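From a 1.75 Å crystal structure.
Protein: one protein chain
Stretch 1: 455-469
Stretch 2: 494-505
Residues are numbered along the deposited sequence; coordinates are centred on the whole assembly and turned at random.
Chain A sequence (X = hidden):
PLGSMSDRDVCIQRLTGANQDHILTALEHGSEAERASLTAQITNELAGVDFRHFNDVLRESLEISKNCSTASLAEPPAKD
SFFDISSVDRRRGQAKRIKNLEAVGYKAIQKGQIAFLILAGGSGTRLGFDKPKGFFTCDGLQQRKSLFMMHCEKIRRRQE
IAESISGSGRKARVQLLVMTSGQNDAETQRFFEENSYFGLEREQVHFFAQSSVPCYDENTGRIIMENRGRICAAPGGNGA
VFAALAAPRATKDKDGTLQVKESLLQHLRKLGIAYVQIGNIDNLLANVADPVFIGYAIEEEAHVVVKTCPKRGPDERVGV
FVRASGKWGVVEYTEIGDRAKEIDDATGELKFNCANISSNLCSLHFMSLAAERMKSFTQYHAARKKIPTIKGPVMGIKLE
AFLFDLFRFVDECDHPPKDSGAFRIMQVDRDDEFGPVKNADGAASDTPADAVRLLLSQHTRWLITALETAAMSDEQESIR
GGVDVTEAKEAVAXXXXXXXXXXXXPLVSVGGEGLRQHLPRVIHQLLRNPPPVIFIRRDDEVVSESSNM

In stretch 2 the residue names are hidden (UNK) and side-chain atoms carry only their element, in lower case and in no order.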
# COMPACT_ATOMS: atom_id res chain seq x y z
N LEU A 455 16.52 6.77 1.54
CA LEU A 455 16.18 7.00 2.97
C LEU A 455 17.26 7.85 3.61
O LEU A 455 16.96 8.91 4.21
CB LEU A 455 16.02 5.67 3.72
CG LEU A 455 15.48 5.77 5.17
CD1 LEU A 455 13.99 6.11 5.18
CD2 LEU A 455 15.72 4.49 5.95
N LEU A 456 18.51 7.45 3.45
CA LEU A 456 19.61 8.25 4.01
C LEU A 456 19.66 9.66 3.43
O LEU A 456 19.87 10.64 4.14
CB LEU A 456 20.95 7.53 3.84
CG LEU A 456 21.09 6.16 4.49
CD1 LEU A 456 22.54 5.72 4.43
CD2 LEU A 456 20.58 6.14 5.91
N SER A 457 19.44 9.79 2.12
CA SER A 457 19.45 11.11 1.52
C SER A 457 18.38 12.03 2.08
O SER A 457 18.61 13.24 2.24
CB SER A 457 19.30 11.01 -0.00
OG SER A 457 20.54 10.61 -0.54
N GLN A 458 17.23 11.46 2.39
CA GLN A 458 16.14 12.21 2.97
C GLN A 458 16.47 12.64 4.41
O GLN A 458 16.28 13.80 4.77
CB GLN A 458 14.87 11.36 2.99
CG GLN A 458 13.70 12.16 3.50
CD GLN A 458 12.42 11.36 3.56
OE1 GLN A 458 12.42 10.15 3.84
NE2 GLN A 458 11.32 12.03 3.32
N HIS A 459 16.97 11.70 5.20
CA HIS A 459 17.32 12.02 6.61
C HIS A 459 18.42 13.04 6.69
O HIS A 459 18.45 13.89 7.59
CB HIS A 459 17.67 10.76 7.37
CG HIS A 459 16.51 9.82 7.50
ND1 HIS A 459 16.64 8.56 7.96
CD2 HIS A 459 15.17 9.97 7.13
CE1 HIS A 459 15.44 7.97 7.95
NE2 HIS A 459 14.54 8.83 7.43
N THR A 460 19.35 12.97 5.73
CA THR A 460 20.44 13.93 5.64
C THR A 460 19.92 15.32 5.39
O THR A 460 20.40 16.27 5.99
CB THR A 460 21.46 13.53 4.54
OG1 THR A 460 21.97 12.23 4.82
CG2 THR A 460 22.62 14.51 4.49
N ARG A 461 18.93 15.45 4.50
CA ARG A 461 18.31 16.73 4.29
C ARG A 461 17.65 17.24 5.58
O ARG A 461 17.75 18.42 5.89
CB ARG A 461 17.27 16.69 3.15
CG ARG A 461 17.90 16.64 1.76
CD ARG A 461 16.87 16.67 0.63
NE ARG A 461 15.93 15.52 0.63
CZ ARG A 461 16.13 14.38 -0.03
NH1 ARG A 461 17.24 14.20 -0.73
NH2 ARG A 461 15.22 13.42 0.01
N TRP A 462 16.99 16.35 6.33
CA TRP A 462 16.29 16.81 7.52
C TRP A 462 17.27 17.34 8.54
O TRP A 462 17.02 18.37 9.18
CB TRP A 462 15.52 15.70 8.20
CG TRP A 462 14.37 15.14 7.44
CD1 TRP A 462 13.74 15.67 6.31
CD2 TRP A 462 13.62 13.96 7.79
NE1 TRP A 462 12.71 14.85 5.92
CE2 TRP A 462 12.57 13.82 6.78
CE3 TRP A 462 13.71 13.01 8.81
CZ2 TRP A 462 11.67 12.78 6.81
CZ3 TRP A 462 12.80 11.95 8.82
CH2 TRP A 462 11.81 11.83 7.83
N LEU A 463 18.38 16.62 8.69
CA LEU A 463 19.37 17.00 9.70
C LEU A 463 20.06 18.32 9.34
O LEU A 463 20.25 19.18 10.22
CB LEU A 463 20.39 15.87 9.89
CG LEU A 463 21.46 16.14 10.95
CD1 LEU A 463 20.80 16.48 12.29
CD2 LEU A 463 22.37 14.92 11.08
N ILE A 464 20.42 18.49 8.07
CA ILE A 464 21.02 19.76 7.58
C ILE A 464 20.07 20.93 7.83
O ILE A 464 20.48 21.96 8.36
CB ILE A 464 21.48 19.69 6.11
CG1 ILE A 464 22.67 18.76 6.00
CG2 ILE A 464 21.88 21.07 5.56
CD1 ILE A 464 23.04 18.39 4.59
N THR A 465 18.79 20.73 7.54
CA THR A 465 17.77 21.74 7.86
C THR A 465 17.69 22.07 9.35
O THR A 465 17.61 23.25 9.73
CB THR A 465 16.38 21.29 7.36
OG1 THR A 465 16.43 21.15 5.93
CG2 THR A 465 15.31 22.32 7.74
N ALA A 466 17.71 21.04 10.19
CA ALA A 466 17.68 21.26 11.64
C ALA A 466 18.92 22.04 12.11
O ALA A 466 18.81 22.95 12.94
CB ALA A 466 17.55 19.95 12.39
N LEU A 467 20.08 21.69 11.55
CA LEU A 467 21.33 22.38 11.89
C LEU A 467 21.32 23.84 11.47
O LEU A 467 21.78 24.72 12.22
CB LEU A 467 22.52 21.64 11.28
CG LEU A 467 22.96 20.39 12.06
CD1 LEU A 467 23.96 19.54 11.28
CD2 LEU A 467 23.53 20.80 13.42
N GLU A 468 20.79 24.11 10.28
CA GLU A 468 20.71 25.47 9.75
C GLU A 468 19.73 26.35 10.53
O GLU A 468 19.97 27.56 10.67
CB GLU A 468 20.36 25.47 8.26
CG GLU A 468 21.54 25.15 7.36
CD GLU A 468 21.14 24.95 5.91
OE1 GLU A 468 19.97 24.55 5.65
OE2 GLU A 468 21.98 25.20 5.02
N THR A 469 18.65 25.76 11.03
CA THR A 469 17.72 26.50 11.88
C THR A 469 18.40 26.91 13.18
O THR A 469 18.26 28.06 13.61
CB THR A 469 16.42 25.72 12.16
OG1 THR A 469 15.81 25.38 10.92
CG2 THR A 469 15.44 26.58 12.97
N UNK A 494 30.94 20.69 7.97
CA UNK A 494 31.46 19.32 8.02
C UNK A 494 30.53 18.34 7.27
O UNK A 494 31.03 17.51 6.51
c UNK A 494 31.73 18.84 9.46
c UNK A 494 32.83 19.70 10.08
c UNK A 494 32.14 17.38 9.51
N UNK A 495 29.21 18.47 7.46
CA UNK A 495 28.24 17.58 6.78
C UNK A 495 28.45 17.66 5.29
O UNK A 495 28.53 16.63 4.60
s UNK A 495 25.64 16.10 8.77
c UNK A 495 26.78 18.01 7.04
c UNK A 495 24.21 15.89 7.70
c UNK A 495 26.21 17.77 8.42
N UNK A 496 28.53 18.88 4.78
CA UNK A 496 28.67 19.12 3.35
C UNK A 496 29.98 18.63 2.75
O UNK A 496 29.97 17.86 1.79
c UNK A 496 26.91 20.86 3.02
c UNK A 496 24.41 23.45 2.71
n UNK A 496 25.24 22.57 3.27
c UNK A 496 26.60 22.32 2.83
n UNK A 496 23.19 23.59 3.20
n UNK A 496 24.81 24.17 1.67
c UNK A 496 28.40 20.58 3.03
N UNK A 497 31.10 19.05 3.32
CA UNK A 497 32.40 18.74 2.72
C UNK A 497 32.85 17.29 2.94
O UNK A 497 33.63 16.76 2.15
o UNK A 497 33.64 19.68 4.58
c UNK A 497 33.47 19.74 3.18
N UNK A 498 32.35 16.63 3.97
CA UNK A 498 32.70 15.23 4.18
C UNK A 498 31.61 14.28 3.68
O UNK A 498 31.71 13.07 3.87
c UNK A 498 33.02 14.96 5.65
s UNK A 498 34.48 15.87 6.20
N UNK A 499 30.58 14.84 3.07
CA UNK A 499 29.42 14.08 2.56
C UNK A 499 28.84 13.13 3.62
O UNK A 499 28.47 12.00 3.31
c UNK A 499 29.82 13.26 1.31
o UNK A 499 30.37 14.10 0.32
N UNK A 500 28.75 13.61 4.87
CA UNK A 500 28.21 12.80 5.96
C UNK A 500 26.70 12.63 5.76
O UNK A 500 26.01 13.58 5.42
c UNK A 500 29.93 13.84 7.55
c UNK A 500 28.45 13.48 7.33
c UNK A 500 30.89 12.69 7.58
c UNK A 500 27.89 12.65 8.49
N UNK A 501 26.19 11.43 5.99
CA UNK A 501 24.76 11.16 5.89
C UNK A 501 24.15 11.03 7.27
O UNK A 501 24.86 10.98 8.24
c UNK A 501 25.16 9.84 3.75
c UNK A 501 24.53 9.85 5.14
c UNK A 501 24.69 10.97 2.86
n UNK A 501 25.41 12.20 0.79
c UNK A 501 25.51 10.93 1.57
N UNK A 502 22.82 10.97 7.33
CA UNK A 502 22.15 10.66 8.59
C UNK A 502 21.17 9.51 8.39
O UNK A 502 20.63 9.30 7.29
c UNK A 502 21.43 11.90 9.11
N UNK A 503 20.97 8.73 9.45
CA UNK A 503 19.95 7.70 9.49
C UNK A 503 19.15 7.98 10.76
O UNK A 503 19.71 8.01 11.86
c UNK A 503 20.57 6.31 9.57
c UNK A 503 20.15 3.83 9.96
o UNK A 503 21.35 3.62 9.65
c UNK A 503 19.55 5.21 9.74
o UNK A 503 19.40 2.95 10.44
N UNK A 504 17.85 8.19 10.61
CA UNK A 504 17.02 8.65 11.75
C UNK A 504 15.88 7.68 11.97
O UNK A 504 15.09 7.41 11.06
c UNK A 504 16.48 10.07 11.50
c UNK A 504 15.57 10.53 12.67
c UNK A 504 17.22 12.41 10.72
c UNK A 504 17.63 11.06 11.27
N UNK A 505 15.77 7.16 13.20
CA UNK A 505 14.69 6.29 13.61
C UNK A 505 13.35 6.97 13.43
O UNK A 505 13.25 8.15 13.70
c UNK A 505 14.84 5.93 15.10
o UNK A 505 13.74 5.13 15.49
O HOH W 1 22.70 12.50 0.34

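Position 494 carries three carbons, one bearing the other two, and touches nothing on stretch 1. A fork at CB with two equal arms is valine, V494.

At position 495 an unbranched chain of two carbons, a sulfur and a last carbon sits among T460, L463, I464 and L467. This is methionine, M495. Its flexible thioether, m at all three chi angles, suits a knob among these side chains, with CE 3.7 Å from I464 CG1 and CG 4.0 Å from L467 CD1.

Position 496 has three carbons, a nitrogen, then a carbon carrying two more nitrogens, one of them close to the E468 carboxylate. A guanidinium means arginine, R496. Its CA-to-CB bond points sideways, yet the long chain brings NH2 to 2.7 Å from E468 OE2, a salt bridge. NE has no partner.

Positions 497, 498 and 499 make no contact. One carbon and one oxygen give serine, S497; one carbon and one sulfur give cysteine, C498; carbon and oxygen again give serine, S499. S499 leaves the helix with positive phi in a Schellman motif, and the hydrogen bond from the backbone N of position 500 to M495 O helps close the last turn.

Position 500 shows four carbons, forked at the first, one arm two carbons long, whose end leads away from stretch 1: isoleucine, I500.

Position 501 has four carbons in a row ending in nitrogen, its CB 3.5 Å from T460 OG1; hence lysine, K501. The long chain carries NZ out to a water that accepts from it (NZ to water O, 2.8 Å) and also meets S457 OG (3.0 Å from water O).

A single carbon at 502 touches L463 CD2 at 3.7 Å: alanine, A502. This small side chain points toward the helix where the backbones run close, T460 CA to A502 CA being 4.7 Å.

Position 503 has three carbons, the third carrying two oxygens, and its CB meets L456 CD2 at 3.7 Å: glutamate, E503. The side chain points away overall, and its carboxylate is bonded elsewhere in the structure.

Position 504, again four carbons with unequal arms, packs against H459 and W462: isoleucine, I504. Its branched apolar side chain covers one face of the H459 ring with CB, while the longer arm brings CD1 to 4.0 Å from W462 CE3.

Position 505, one carbon and one oxygen, is serine, S505, pointing away.

The strand crosses the helix at 98°. T460 OG1 joins them, accepting from A502 N (2.9 Å) while donating to L456 O (2.7 Å). Around this polar link, M495, A502 and I504 supply apolar packing, and the R496–E468 salt bridge adds a charged contact.

Stretch 2 (494-505) VMRSCSIKAEIS
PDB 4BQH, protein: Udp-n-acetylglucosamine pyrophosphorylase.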